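Gamma-D-glutamyl-L-lysine dipeptidyl-peptidase (Bacillus cereus ATCC 10987, PDB 3H41) probably cleaves the gamma-D-glutamyl-L-lysine bond of murein peptides as a cysteine peptidase of the NlpC/P60 family, releasing L-Ala-gamma-D-Glu during peptidoglycan degradation. Local coordinates at residues K44-L48 against D49-W53; D38-K41 against W42-S45; T195-M198 against F199-L202; W99-E102 against K103-T106; E290-P293 against L294-G298. All coordinates share one frame; numbering follows the deposited sequence. Where two conformers were deposited one is given.

Contact 1: K44-L48 against D49-W53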
loop_
_atom_site.group_PDB
_atom_site.type_symbol
_atom_site.label_atom_id
_atom_site.label_comp_id
_atom_site.label_asym_id
_atom_site.label_seq_id
_atom_site.Cartn_x
_atom_site.Cartn_y
_atom_site.Cartn_z
ATOM N N LYS A 44 -11.073 -1.054 13.101
ATOM C CA LYS A 44 -12.433 -1.435 13.449
ATOM C C LYS A 44 -12.891 -0.789 14.773
ATOM O O LYS A 44 -14.068 -0.670 15.005
ATOM C CB LYS A 44 -12.596 -2.967 13.457
ATOM C CG LYS A 44 -12.469 -3.517 12.038
ATOM C CD LYS A 44 -12.859 -4.981 11.858
ATOM C CE LYS A 44 -12.683 -5.431 10.364
ATOM N NZ LYS A 44 -13.115 -4.454 9.255
ATOM N N SER A 45 -11.951 -0.353 15.607
ATOM C CA SER A 45 -12.249 0.300 16.880
ATOM C C SER A 45 -12.656 1.772 16.714
ATOM O O SER A 45 -13.260 2.349 17.614
ATOM C CB SER A 45 -11.042 0.228 17.816
ATOM O OG SER A 45 -9.964 1.050 17.390
HETATM N N MSE A 46 -12.287 2.372 15.580
HETATM C CA MSE A 46 -12.481 3.804 15.373
HETATM C C MSE A 46 -13.869 4.182 14.859
HETATM O O MSE A 46 -14.430 3.563 13.931
HETATM C CB MSE A 46 -11.421 4.351 14.409
HETATM C CG MSE A 46 -10.068 4.587 15.073
HETATM SE SE MSE A 46 -8.874 5.385 13.796
HETATM C CE MSE A 46 -8.286 3.807 12.749
ATOM N N THR A 47 -14.425 5.210 15.475
ATOM C CA THR A 47 -15.583 5.876 14.929
ATOM C C THR A 47 -15.209 6.603 13.635
ATOM O O THR A 47 -14.016 6.835 13.334
ATOM C CB THR A 47 -16.121 6.920 15.869
ATOM O OG1 THR A 47 -15.097 7.915 16.095
ATOM C CG2 THR A 47 -16.646 6.319 17.213
ATOM N N LEU A 48 -16.221 7.013 12.886
ATOM C CA LEU A 48 -15.994 7.883 11.726
ATOM C C LEU A 48 -15.187 9.135 12.069
ATOM O O LEU A 48 -14.215 9.468 11.359
ATOM C CB LEU A 48 -17.299 8.239 10.997
ATOM C CG LEU A 48 -17.183 9.168 9.806
ATOM C CD1 LEU A 48 -16.277 8.534 8.694
ATOM C CD2 LEU A 48 -18.563 9.591 9.262
ATOM N N ASP A 49 -15.598 9.860 13.115
ATOM C CA ASP A 49 -14.893 11.084 13.502
ATOM C C ASP A 49 -13.422 10.771 13.788
ATOM O O ASP A 49 -12.537 11.559 13.449
ATOM C CB ASP A 49 -15.502 11.725 14.764
ATOM C CG ASP A 49 -16.808 12.465 14.503
ATOM O OD1 ASP A 49 -17.020 12.978 13.383
ATOM O OD2 ASP A 49 -17.636 12.525 15.443
ATOM N N GLU A 50 -13.174 9.628 14.431
ATOM C CA GLU A 50 -11.773 9.264 14.791
ATOM C C GLU A 50 -10.922 8.962 13.534
ATOM O O GLU A 50 -9.730 9.313 13.485
ATOM C CB GLU A 50 -11.733 8.135 15.783
ATOM C CG GLU A 50 -12.089 8.605 17.182
ATOM C CD GLU A 50 -12.438 7.486 18.097
ATOM O OE1 GLU A 50 -13.225 6.599 17.672
ATOM O OE2 GLU A 50 -11.938 7.492 19.250
ATOM N N LYS A 51 -11.554 8.378 12.514
ATOM C CA LYS A 51 -10.883 8.150 11.245
ATOM C C LYS A 51 -10.611 9.467 10.527
ATOM O O LYS A 51 -9.506 9.686 9.970
ATOM C CB LYS A 51 -11.725 7.221 10.365
ATOM C CG LYS A 51 -11.739 5.782 10.824
ATOM C CD LYS A 51 -12.561 4.901 9.888
ATOM C CE LYS A 51 -12.490 3.419 10.346
ATOM N NZ LYS A 51 -13.542 2.617 9.609
ATOM N N LEU A 52 -11.600 10.355 10.533
ATOM C CA LEU A 52 -11.468 11.652 9.815
ATOM C C LEU A 52 -10.398 12.549 10.395
ATOM O O LEU A 52 -9.751 13.291 9.662
ATOM C CB LEU A 52 -12.802 12.404 9.754
ATOM C CG LEU A 52 -13.873 11.751 8.862
ATOM C CD1 LEU A 52 -15.246 12.411 9.063
ATOM C CD2 LEU A 52 -13.448 11.794 7.368
ATOM N N TRP A 53 -10.190 12.462 11.705
ATOM C CA TRP A 53 -9.082 13.186 12.367
ATOM C C TRP A 53 -7.706 12.946 11.756
ATOM O O TRP A 53 -6.886 13.855 11.664
ATOM C CB TRP A 53 -9.026 12.780 13.816
ATOM C CG TRP A 53 -7.908 13.380 14.639
ATOM C CD1 TRP A 53 -7.938 14.597 15.265
ATOM C CD2 TRP A 53 -6.657 12.762 15.031
ATOM N NE1 TRP A 53 -6.801 14.791 15.997
ATOM C CE2 TRP A 53 -5.985 13.689 15.874
ATOM C CE3 TRP A 53 -6.045 11.533 14.756
ATOM C CZ2 TRP A 53 -4.705 13.423 16.447
ATOM C CZ3 TRP A 53 -4.776 11.248 15.332
ATOM C CH2 TRP A 53 -4.123 12.202 16.161
HETATM O O HOH W 1 -14.504 1.413 12.180
#

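Contact 2: D38-K41 against W42-S45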
loop_
_atom_site.group_PDB
_atom_site.type_symbol
_atom_site.label_atom_id
_atom_site.label_comp_id
_atom_site.label_asym_id
_atom_site.label_seq_id
_atom_site.Cartn_x
_atom_site.Cartn_y
_atom_site.Cartn_z
ATOM N N ASP A 38 -1.760 -4.592 15.399
ATOM C CA ASP A 38 -3.076 -5.176 15.138
ATOM C C ASP A 38 -3.951 -4.173 14.401
ATOM O O ASP A 38 -4.650 -3.362 15.009
ATOM C CB ASP A 38 -3.737 -5.650 16.431
ATOM C CG ASP A 38 -5.044 -6.392 16.177
ATOM O OD1 ASP A 38 -5.632 -6.344 15.054
ATOM O OD2 ASP A 38 -5.494 -7.021 17.126
ATOM N N LEU A 39 -3.881 -4.211 13.081
ATOM C CA LEU A 39 -4.498 -3.182 12.259
ATOM C C LEU A 39 -5.999 -3.355 12.077
ATOM O O LEU A 39 -6.683 -2.368 11.760
ATOM C CB LEU A 39 -3.803 -3.098 10.893
ATOM C CG LEU A 39 -2.329 -2.637 10.975
ATOM C CD1 LEU A 39 -1.613 -2.644 9.624
ATOM C CD2 LEU A 39 -2.211 -1.261 11.627
ATOM N N TRP A 40 -6.516 -4.572 12.230
ATOM C CA TRP A 40 -7.971 -4.750 12.295
ATOM C C TRP A 40 -8.525 -4.150 13.594
ATOM O O TRP A 40 -9.537 -3.447 13.579
ATOM C CB TRP A 40 -8.412 -6.210 12.136
ATOM C CG TRP A 40 -8.122 -6.828 10.804
ATOM C CD1 TRP A 40 -7.438 -7.967 10.597
ATOM C CD2 TRP A 40 -8.482 -6.332 9.482
ATOM N NE1 TRP A 40 -7.369 -8.251 9.268
ATOM C CE2 TRP A 40 -7.985 -7.253 8.558
ATOM C CE3 TRP A 40 -9.177 -5.217 9.010
ATOM C CZ2 TRP A 40 -8.142 -7.098 7.195
ATOM C CZ3 TRP A 40 -9.365 -5.069 7.638
ATOM C CH2 TRP A 40 -8.828 -5.999 6.746
ATOM N N LYS A 41 -7.884 -4.415 14.725
ATOM C CA LYS A 41 -8.248 -3.716 15.946
ATOM C C LYS A 41 -8.185 -2.204 15.792
ATOM O O LYS A 41 -9.100 -1.504 16.227
ATOM C CB LYS A 41 -7.362 -4.102 17.114
ATOM C CG LYS A 41 -7.795 -3.447 18.415
ATOM C CD LYS A 41 -6.775 -3.647 19.551
ATOM C CE LYS A 41 -7.181 -4.693 20.544
ATOM N NZ LYS A 41 -6.531 -4.397 21.863
ATOM N N TRP A 42 -7.123 -1.687 15.176
ATOM C CA TRP A 42 -6.998 -0.242 15.001
ATOM C C TRP A 42 -8.173 0.359 14.219
ATOM O O TRP A 42 -8.880 1.246 14.717
ATOM C CB TRP A 42 -5.716 0.086 14.278
ATOM C CG TRP A 42 -5.466 1.538 14.096
ATOM C CD1 TRP A 42 -5.559 2.514 15.054
ATOM C CD2 TRP A 42 -4.987 2.174 12.922
ATOM N NE1 TRP A 42 -5.210 3.727 14.522
ATOM C CE2 TRP A 42 -4.837 3.551 13.223
ATOM C CE3 TRP A 42 -4.711 1.732 11.610
ATOM C CZ2 TRP A 42 -4.419 4.478 12.272
ATOM C CZ3 TRP A 42 -4.282 2.638 10.683
ATOM C CH2 TRP A 42 -4.123 4.001 11.004
ATOM N N THR A 43 -8.404 -0.144 13.017
ATOM C CA THR A 43 -9.422 0.443 12.142
ATOM C C THR A 43 -10.839 0.151 12.602
ATOM O O THR A 43 -11.734 1.015 12.516
ATOM C CB THR A 43 -9.262 -0.025 10.673
ATOM O OG1 THR A 43 -9.243 -1.448 10.617
ATOM C CG2 THR A 43 -8.002 0.547 10.075
ATOM N N LYS A 44 -11.073 -1.054 13.101
ATOM C CA LYS A 44 -12.433 -1.435 13.449
ATOM C C LYS A 44 -12.891 -0.789 14.773
ATOM O O LYS A 44 -14.068 -0.670 15.005
ATOM C CB LYS A 44 -12.596 -2.967 13.457
ATOM C CG LYS A 44 -12.469 -3.517 12.038
ATOM C CD LYS A 44 -12.859 -4.981 11.858
ATOM C CE LYS A 44 -12.683 -5.431 10.364
ATOM N NZ LYS A 44 -13.115 -4.454 9.255
ATOM N N SER A 45 -11.951 -0.353 15.607
ATOM C CA SER A 45 -12.249 0.300 16.880
ATOM C C SER A 45 -12.656 1.772 16.714
ATOM O O SER A 45 -13.260 2.349 17.614
ATOM C CB SER A 45 -11.042 0.228 17.816
ATOM O OG SER A 45 -9.964 1.050 17.390
#

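Contact 3: T195-M198 against F199-L202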
loop_
_atom_site.group_PDB
_atom_site.type_symbol
_atom_site.label_atom_id
_atom_site.label_comp_id
_atom_site.label_asym_id
_atom_site.label_seq_id
_atom_site.Cartn_x
_atom_site.Cartn_y
_atom_site.Cartn_z
ATOM N N THR A 195 -7.747 -7.429 -9.651
ATOM C CA THR A 195 -7.027 -7.151 -8.408
ATOM C C THR A 195 -7.828 -6.227 -7.492
ATOM O O THR A 195 -8.078 -6.540 -6.342
ATOM C CB THR A 195 -5.607 -6.599 -8.666
ATOM O OG1 THR A 195 -4.797 -7.635 -9.262
ATOM C CG2 THR A 195 -4.952 -6.139 -7.345
ATOM N N GLY A 196 -8.269 -5.102 -8.026
ATOM C CA GLY A 196 -9.099 -4.169 -7.274
ATOM C C GLY A 196 -10.345 -4.779 -6.727
ATOM O O GLY A 196 -10.691 -4.538 -5.558
ATOM N N LYS A 197 -11.035 -5.563 -7.557
ATOM C CA LYS A 197 -12.260 -6.259 -7.132
ATOM C C LYS A 197 -12.116 -7.152 -5.937
ATOM O O LYS A 197 -13.098 -7.314 -5.179
ATOM C CB LYS A 197 -12.932 -7.020 -8.289
ATOM C CG LYS A 197 -13.530 -6.120 -9.383
ATOM C CD LYS A 197 -14.093 -6.947 -10.542
ATOM C CE LYS A 197 -14.858 -6.117 -11.567
ATOM N NZ LYS A 197 -15.419 -6.973 -12.698
HETATM N N MSE A 198 -10.917 -7.716 -5.720
HETATM C CA MSE A 198 -10.702 -8.541 -4.534
HETATM C C MSE A 198 -10.981 -7.779 -3.250
HETATM O O MSE A 198 -11.308 -8.396 -2.224
HETATM C CB MSE A 198 -9.276 -9.100 -4.485
HETATM C CG MSE A 198 -8.894 -9.985 -5.699
HETATM SE SE MSE A 198 -7.257 -10.979 -5.191
HETATM C CE MSE A 198 -6.180 -9.547 -4.599
ATOM N N PHE A 199 -10.834 -6.454 -3.284
ATOM C CA PHE A 199 -10.934 -5.638 -2.080
ATOM C C PHE A 199 -12.296 -4.987 -1.873
ATOM O O PHE A 199 -12.425 -4.214 -0.953
ATOM C CB PHE A 199 -9.873 -4.539 -2.112
ATOM C CG PHE A 199 -8.447 -5.063 -2.140
ATOM C CD1 PHE A 199 -7.821 -5.440 -0.973
ATOM C CD2 PHE A 199 -7.775 -5.185 -3.315
ATOM C CE1 PHE A 199 -6.517 -5.910 -0.975
ATOM C CE2 PHE A 199 -6.452 -5.698 -3.336
ATOM C CZ PHE A 199 -5.832 -6.024 -2.169
ATOM N N LEU A 200 -13.281 -5.268 -2.732
ATOM C CA LEU A 200 -14.601 -4.663 -2.613
ATOM C C LEU A 200 -15.122 -4.833 -1.169
ATOM O O LEU A 200 -15.067 -5.931 -0.594
ATOM C CB LEU A 200 -15.584 -5.233 -3.679
ATOM C CG LEU A 200 -15.389 -4.810 -5.140
ATOM C CD1 LEU A 200 -16.173 -5.746 -6.107
ATOM C CD2 LEU A 200 -15.785 -3.314 -5.342
ATOM N N GLY A 201 -15.539 -3.739 -0.542
ATOM C CA GLY A 201 -16.001 -3.784 0.872
ATOM C C GLY A 201 -14.962 -3.512 1.937
ATOM O O GLY A 201 -15.296 -3.481 3.127
ATOM N N LEU A 202 -13.704 -3.323 1.548
ATOM C CA LEU A 202 -12.654 -3.001 2.505
ATOM C C LEU A 202 -12.756 -1.538 2.917
ATOM O O LEU A 202 -12.634 -0.641 2.059
ATOM C CB LEU A 202 -11.259 -3.290 1.926
ATOM C CG LEU A 202 -10.033 -2.946 2.810
ATOM C CD1 LEU A 202 -9.861 -3.798 4.118
ATOM C CD2 LEU A 202 -8.720 -3.006 1.916
#

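Contact 4: W99-E102 against K103-T106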
loop_
_atom_site.group_PDB
_atom_site.type_symbol
_atom_site.label_atom_id
_atom_site.label_comp_id
_atom_site.label_asym_id
_atom_site.label_seq_id
_atom_site.Cartn_x
_atom_site.Cartn_y
_atom_site.Cartn_z
ATOM N N TRP A 99 7.330 9.652 9.950
ATOM C CA TRP A 99 7.798 9.223 11.264
ATOM C C TRP A 99 7.100 7.950 11.714
ATOM O O TRP A 99 5.872 7.783 11.538
ATOM C CB TRP A 99 7.556 10.339 12.290
ATOM C CG TRP A 99 8.359 11.564 12.049
ATOM C CD1 TRP A 99 8.045 12.618 11.247
ATOM C CD2 TRP A 99 9.616 11.891 12.674
ATOM N NE1 TRP A 99 9.061 13.564 11.297
ATOM C CE2 TRP A 99 10.025 13.142 12.173
ATOM C CE3 TRP A 99 10.437 11.228 13.585
ATOM C CZ2 TRP A 99 11.214 13.759 12.569
ATOM C CZ3 TRP A 99 11.630 11.841 13.978
ATOM C CH2 TRP A 99 12.003 13.090 13.472
HETATM N N MSE A 100 7.888 7.043 12.278
HETATM C CA MSE A 100 7.400 5.755 12.744
HETATM C C MSE A 100 8.180 5.285 13.987
HETATM O O MSE A 100 9.305 5.743 14.222
HETATM C CB MSE A 100 7.493 4.733 11.612
HETATM C CG MSE A 100 8.915 4.476 11.086
HETATM SE SE MSE A 100 8.929 3.001 9.795
HETATM C CE MSE A 100 8.527 1.642 11.028
ATOM N N PRO A 101 7.595 4.379 14.795
ATOM C CA PRO A 101 8.380 3.854 15.935
ATOM C C PRO A 101 9.563 3.045 15.493
ATOM O O PRO A 101 9.427 2.177 14.632
ATOM C CB PRO A 101 7.390 2.966 16.678
ATOM C CG PRO A 101 6.025 3.508 16.287
ATOM C CD PRO A 101 6.191 3.935 14.866
ATOM N N GLU A 102 10.716 3.324 16.082
ATOM C CA GLU A 102 11.930 2.556 15.777
ATOM C C GLU A 102 11.755 1.053 15.987
ATOM O O GLU A 102 12.364 0.243 15.285
ATOM C CB GLU A 102 13.123 3.062 16.599
ATOM C CG GLU A 102 14.431 2.519 16.016
ATOM C CD GLU A 102 15.664 3.241 16.541
ATOM O OE1 GLU A 102 15.663 3.602 17.733
ATOM O OE2 GLU A 102 16.618 3.435 15.755
ATOM N N LYS A 103 10.935 0.683 16.954
ATOM C CA LYS A 103 10.706 -0.710 17.262
ATOM C C LYS A 103 9.981 -1.492 16.181
ATOM O O LYS A 103 9.909 -2.721 16.282
ATOM C CB LYS A 103 9.947 -0.878 18.582
ATOM C CG LYS A 103 8.528 -0.310 18.607
ATOM C CD LYS A 103 7.976 -0.358 20.025
ATOM C CE LYS A 103 6.534 0.074 20.107
ATOM N NZ LYS A 103 6.031 0.074 21.531
ATOM N N GLN A 104 9.489 -0.787 15.161
ATOM C CA GLN A 104 8.871 -1.420 14.003
ATOM C C GLN A 104 9.837 -1.660 12.842
ATOM O O GLN A 104 9.403 -2.081 11.769
ATOM C CB GLN A 104 7.673 -0.585 13.530
ATOM C CG GLN A 104 6.492 -0.670 14.496
ATOM C CD GLN A 104 5.273 0.033 13.927
ATOM O OE1 GLN A 104 5.418 0.990 13.175
ATOM N NE2 GLN A 104 4.081 -0.442 14.280
ATOM N N LEU A 105 11.130 -1.396 13.071
ATOM C CA LEU A 105 12.187 -1.564 12.057
ATOM C C LEU A 105 13.100 -2.694 12.514
ATOM O O LEU A 105 13.197 -2.990 13.708
ATOM C CB LEU A 105 13.023 -0.293 11.910
ATOM C CG LEU A 105 12.359 0.911 11.279
ATOM C CD1 LEU A 105 13.353 2.075 11.264
ATOM C CD2 LEU A 105 11.834 0.599 9.860
ATOM N N THR A 106 13.762 -3.340 11.555
ATOM C CA THR A 106 14.776 -4.303 11.902
ATOM C C THR A 106 15.896 -4.233 10.859
ATOM O O THR A 106 15.820 -3.492 9.853
ATOM C CB THR A 106 14.185 -5.728 12.003
ATOM O OG1 THR A 106 15.171 -6.604 12.559
ATOM C CG2 THR A 106 13.727 -6.239 10.666
#

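Contact 5: E290-P293 against L294-G298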
loop_
_atom_site.group_PDB
_atom_site.type_symbol
_atom_site.label_atom_id
_atom_site.label_comp_id
_atom_site.label_asym_id
_atom_site.label_seq_id
_atom_site.Cartn_x
_atom_site.Cartn_y
_atom_site.Cartn_z
ATOM N N GLU A 290 -15.245 0.236 -3.632
ATOM C CA GLU A 290 -16.532 0.171 -4.298
ATOM C C GLU A 290 -16.422 0.495 -5.775
ATOM O O GLU A 290 -15.465 1.141 -6.230
ATOM C CB GLU A 290 -17.473 1.203 -3.680
ATOM C CG GLU A 290 -17.081 2.656 -4.032
ATOM C CD GLU A 290 -17.990 3.731 -3.385
ATOM O OE1 GLU A 290 -18.721 3.410 -2.418
ATOM O OE2 GLU A 290 -17.955 4.899 -3.857
ATOM N N ILE A 291 -17.468 0.113 -6.509
ATOM C CA ILE A 291 -17.592 0.430 -7.917
ATOM C C ILE A 291 -18.782 1.384 -8.099
ATOM O O ILE A 291 -19.894 1.080 -7.662
ATOM C CB ILE A 291 -17.803 -0.863 -8.751
ATOM C CG1 ILE A 291 -16.493 -1.663 -8.872
ATOM C CG2 ILE A 291 -18.384 -0.559 -10.108
ATOM C CD1 ILE A 291 -16.656 -3.086 -9.372
ATOM N N ILE A 292 -18.565 2.509 -8.753
ATOM C CA ILE A 292 -19.627 3.496 -9.026
ATOM C C ILE A 292 -19.505 4.084 -10.438
ATOM O O ILE A 292 -18.455 3.971 -11.096
ATOM C CB ILE A 292 -19.664 4.675 -7.985
ATOM C CG1 ILE A 292 -18.377 5.493 -7.992
ATOM C CG2 ILE A 292 -19.994 4.184 -6.580
ATOM C CD1 ILE A 292 -18.498 6.782 -7.171
ATOM N N PRO A 293 -20.571 4.728 -10.916
ATOM C CA PRO A 293 -20.439 5.315 -12.237
ATOM C C PRO A 293 -19.506 6.488 -12.199
ATOM O O PRO A 293 -19.464 7.198 -11.169
ATOM C CB PRO A 293 -21.864 5.829 -12.556
ATOM C CG PRO A 293 -22.784 5.051 -11.654
ATOM C CD PRO A 293 -21.968 4.668 -10.436
ATOM N N LEU A 294 -18.821 6.749 -13.318
ATOM C CA LEU A 294 -18.037 7.968 -13.461
ATOM C C LEU A 294 -18.954 9.193 -13.389
ATOM O O LEU A 294 -18.609 10.214 -12.797
ATOM C CB LEU A 294 -17.256 7.945 -14.776
ATOM C CG LEU A 294 -16.416 9.172 -15.145
ATOM C CD1 LEU A 294 -15.431 9.635 -14.018
ATOM C CD2 LEU A 294 -15.693 8.841 -16.415
ATOM N N ASN A 295 -20.140 9.058 -13.957
ATOM C CA ASN A 295 -21.163 10.066 -13.904
ATOM C C ASN A 295 -21.902 10.055 -12.576
ATOM O O ASN A 295 -23.098 9.828 -12.546
ATOM C CB ASN A 295 -22.162 9.816 -15.028
ATOM C CG ASN A 295 -23.074 10.996 -15.260
ATOM O OD1 ASN A 295 -22.703 12.145 -14.987
ATOM N ND2 ASN A 295 -24.290 10.724 -15.737
ATOM N N THR A 296 -21.201 10.239 -11.473
ATOM C CA THR A 296 -21.845 10.333 -10.166
ATOM C C THR A 296 -21.737 11.808 -9.773
ATOM O O THR A 296 -20.685 12.419 -9.969
ATOM C CB THR A 296 -21.166 9.407 -9.147
ATOM O OG1 THR A 296 -21.391 8.045 -9.548
ATOM C CG2 THR A 296 -21.686 9.644 -7.698
ATOM N N PRO A 297 -22.850 12.405 -9.284
ATOM C CA PRO A 297 -22.862 13.793 -8.777
ATOM C C PRO A 297 -21.720 14.038 -7.839
ATOM O O PRO A 297 -21.499 13.223 -6.935
ATOM C CB PRO A 297 -24.188 13.881 -7.992
ATOM C CG PRO A 297 -25.082 12.948 -8.710
ATOM C CD PRO A 297 -24.199 11.804 -9.246
ATOM N N GLY A 298 -21.012 15.142 -8.049
ATOM C CA GLY A 298 -19.848 15.486 -7.266
ATOM C C GLY A 298 -18.631 15.136 -8.088
ATOM O O GLY A 298 -17.817 16.018 -8.486
#

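Contact 1: K44-L48 against D49-W53
Glu50 folds back over Thr47, and nearly every atom of its side chain has a partner there. CB starts beside the hydroxyl, 3.4 Å from Thr47 OG1, and also touches CB and CG of selenomethionine Met46. CG sits anti to the carbonyl carbon of Glu50 (chi1 -76°), which turns the chain back toward the start of the helix and carries it past the same hydroxyl. CD follows, and OE1 ends between two donors of one residue. Thr47 N reaches OE1 at 2.9 Å on the anti lone pair, with a nearly straight N-H (163°), while the hydroxyl, 2.8 Å from Thr47 OG1 to Glu50 OE1, gives its proton from above the carboxylate plane. In return Glu50 N donates to Thr47 OG1 at 3.1 Å. Two bonds onto OE1 should hold the carboxylate in one rotation.

Behind this the helix takes up its regular pattern, Lys51 N bonding to Thr47 O and Leu52 N to Leu48 O. Leu48 CG meets Leu52 CD1 at 3.8 Å on the outer surface. Lys51 runs out extended along Met46, its CG 3.9 Å from Met46 CB, and one water joins its NZ to Met46 O. Arg26 donates to the carbonyl oxygen of Glu50. The reciprocal pair is a capping box, with Thr47 as the N-cap, and it marks the start of helix 48-56, shortly after helix 39-45.

Contact 2: D38-K41 against W42-S45
Thr43 grips the carbonyl of Leu39 twice, and this is the compact side of the turn. Its amide donates to Leu39 O at 3.1 Å, almost straight (170°) but from above the carbonyl plane; its hydroxyl donates to the same oxygen, Thr43 OG1 to Leu39 O 3.0 Å, this time in that plane. OG1 lodges between the backbone N and the carbonyl carbon (chi1 54°); this places it within reach of Leu39 O, which satisfies a buried hydroxyl. Next to it, Leu39 and Trp42 lie side by side and point the same way, CD2 of Leu39 3.9 Å from CE3 of Trp42, obliquely to the ring. Ser32 of helix 30-33 packs on both, and Asp29 takes the indole N-H of Trp42.

Asp38 is the N-cap of helix 39-45: its OD1 accepts from Lys41 N at 3.0 Å, met well above the carboxylate plane, while its carbonyl receives Trp42 N.

The two exposed lysines make the looser side. Lys44 runs alongside Trp40, its CE 3.8 Å from Trp40 CE3 and oblique to the indole; the ring itself is packed by Phe212 and Leu202, and Glu141 holds its N-H. Lys41 has its CB beside Trp42 N, its aliphatic chain bent part-way along. Past it, Ser45 N bonds to Lys41 O at 3.1 Å, a distinctly bent bond (137°).

Contact 3: T195-M198 against F199-L202
Phe199 turns the CD2 corner of its ring to the carbonyls of Thr195 and Gly196, in the last part of helix 189-197. CD2 stands 3.3 Å from Thr195 O, which comes obliquely to the ring, and Gly196 O lies at the ring edge, near its plane. The slightly positive C-H edge probably suits the oxygen of Gly196. On the neighbouring flank selenomethionine Met198 runs beside the phenyl, pointing the same way, and its bent chain brings CE to 4.1 Å from Phe199 CE2.

Backbone bonds of the turn set where the ring starts. Phe199 N donates to Gly196 O at 3.0 Å, from well above the carbonyl plane, and CG lies anti to the carbonyl carbon of its own residue (chi1 -62°), which folds the ring back over the helix. One residue on, Leu200 N reaches Lys197 O at 3.2 Å; the N-H is straight (170°) although the approach is far out of the carbonyl plane. This bond closes a type I turn, and Leu200 CG then sits 3.4 Å from Lys197 O, with CD1 touching Lys197 CB. A type II turn follows, Leu202 N to Phe199 O 2.9 Å, with Gly201 taking its positive-phi position.

Further out, Thr195 OG1 bonds to His227. The Phe199 ring is buried where the catalytic domain meets the second SH3-type domain, with Tyr144 (edge-to-face) and Pro125 on one part and Phe214 (also edge-to-face) and Phe219 on the other. Two overlapping beta turns thus lead the chain out of helix 189-197 of the NlpC/P60 domain.

Contact 4: W99-E102 against K103-T106
Pro101 and Gln104 run their side chains side by side, pointing the same way, and the flat carboxamide has a neighbour on each side of its plane: Pro101 CD meets Gln104 OE1 at 3.5 Å from well out of that plane, while Met100 CE, 3.8 Å from Gln104 OE1, lies much nearer to it on the other side. At another corner of the proline ring, CB touches Lys103 CG at 4.0 Å. The far end of the amide is fixed from outside, since Gln104 NE2 donates to the carbonyls of Thr34 and Ser32, which should hold the group's rotation and keep OE1 turned to the proline.

Selenomethionine Met100 crosses over from the strand. Its CG lies between the backbone N and the carbonyl carbon (chi1 61°), and a bend at chi3 brings the methyl down between two side chains: CE is 3.5 Å from Gln104 CB and 3.7 Å from Leu105 CD2. SE touches the same leucine methyl. Val82, Ala16 and Leu18 pack round Met100, and Val70, Val72 and Val80 round Leu105, so the pair belongs to the apolar interior between strands.

Two backbone bonds make the turn. Gln104 N donates to Pro101 O at 3.0 Å and Leu105 N to Glu102 O at 3.0 Å, both i to i+3, the pattern of a 3-10 turn. On the outer side Glu102 forms a salt bridge with Lys75. A short 3-10 turn thus connects strands 96-101 and 105-106, the two outermost of a five-stranded antiparallel sheet, as in the small barrel of an SH3-type domain.

Contact 5: E290-P293 against L294-G298
Thr296 swings its hydroxyl back over Pro293, OG1 lying 3.5 Å from CD of the proline ring and obliquely across it. The contact sits where strand 290-293, the edge strand of the six-stranded antiparallel sheet of the NlpC/P60 domain, gives way to the loop before helix 299-302, and Asn295 is the centre of an inverse gamma turn there. The turn brings Thr296 back beside Pro293. Its backbone bond, Thr296 N to Leu294 O, is weak; the hydroxyl bond to Pro293 adds a second link and probably helps to hold the turn.

Ile292 crosses Thr296 at about a right angle, and its methyl CD1 only lies beside the hydroxyl, in van der Waals contact 4.0 Å from Thr296 OG1. The same isoleucine packs on His281, an inferred active-site residue, and on Tyr299. The buried Leu294 packs against Ile256, Phe258 and Met279. At the start of the strand, Glu290 bonds to His281 through its carboxylate and also pairs with Arg287.

In Thr296 the methyl CG2 is placed opposite the backbone N, leaving OG1 beside that N and anti to the carbonyl carbon (chi1 -66°). From there the hydroxyl gives its proton to the proline carbonyl, Thr296 OG1 to Pro293 O 2.7 Å, tilted 29° from the carbonyl plane.

From the N terminus, contact 2 lies along helix 39-45 from its N-cap and contact 1 follows at once, sharing Lys44 and Ser45 and opening helix 48-56; the two also touch where Lys51 CE meets Thr43 O. Contact 4 comes next, turning the chain between edge strands of the first SH3-type domain. Contacts 3 and 5 lie in the NlpC/P60 domain, one where helix 189-197 runs into its loop and the other after strand 290-293, and Leu200 packs on Glu290 and Ile291 to join them. Trp40 of contact 2 touches Leu202 of contact 3, tying helix 39-45 to the catalytic domain. Contacts 1 and 2 overlap; the others follow in series, and none encloses another.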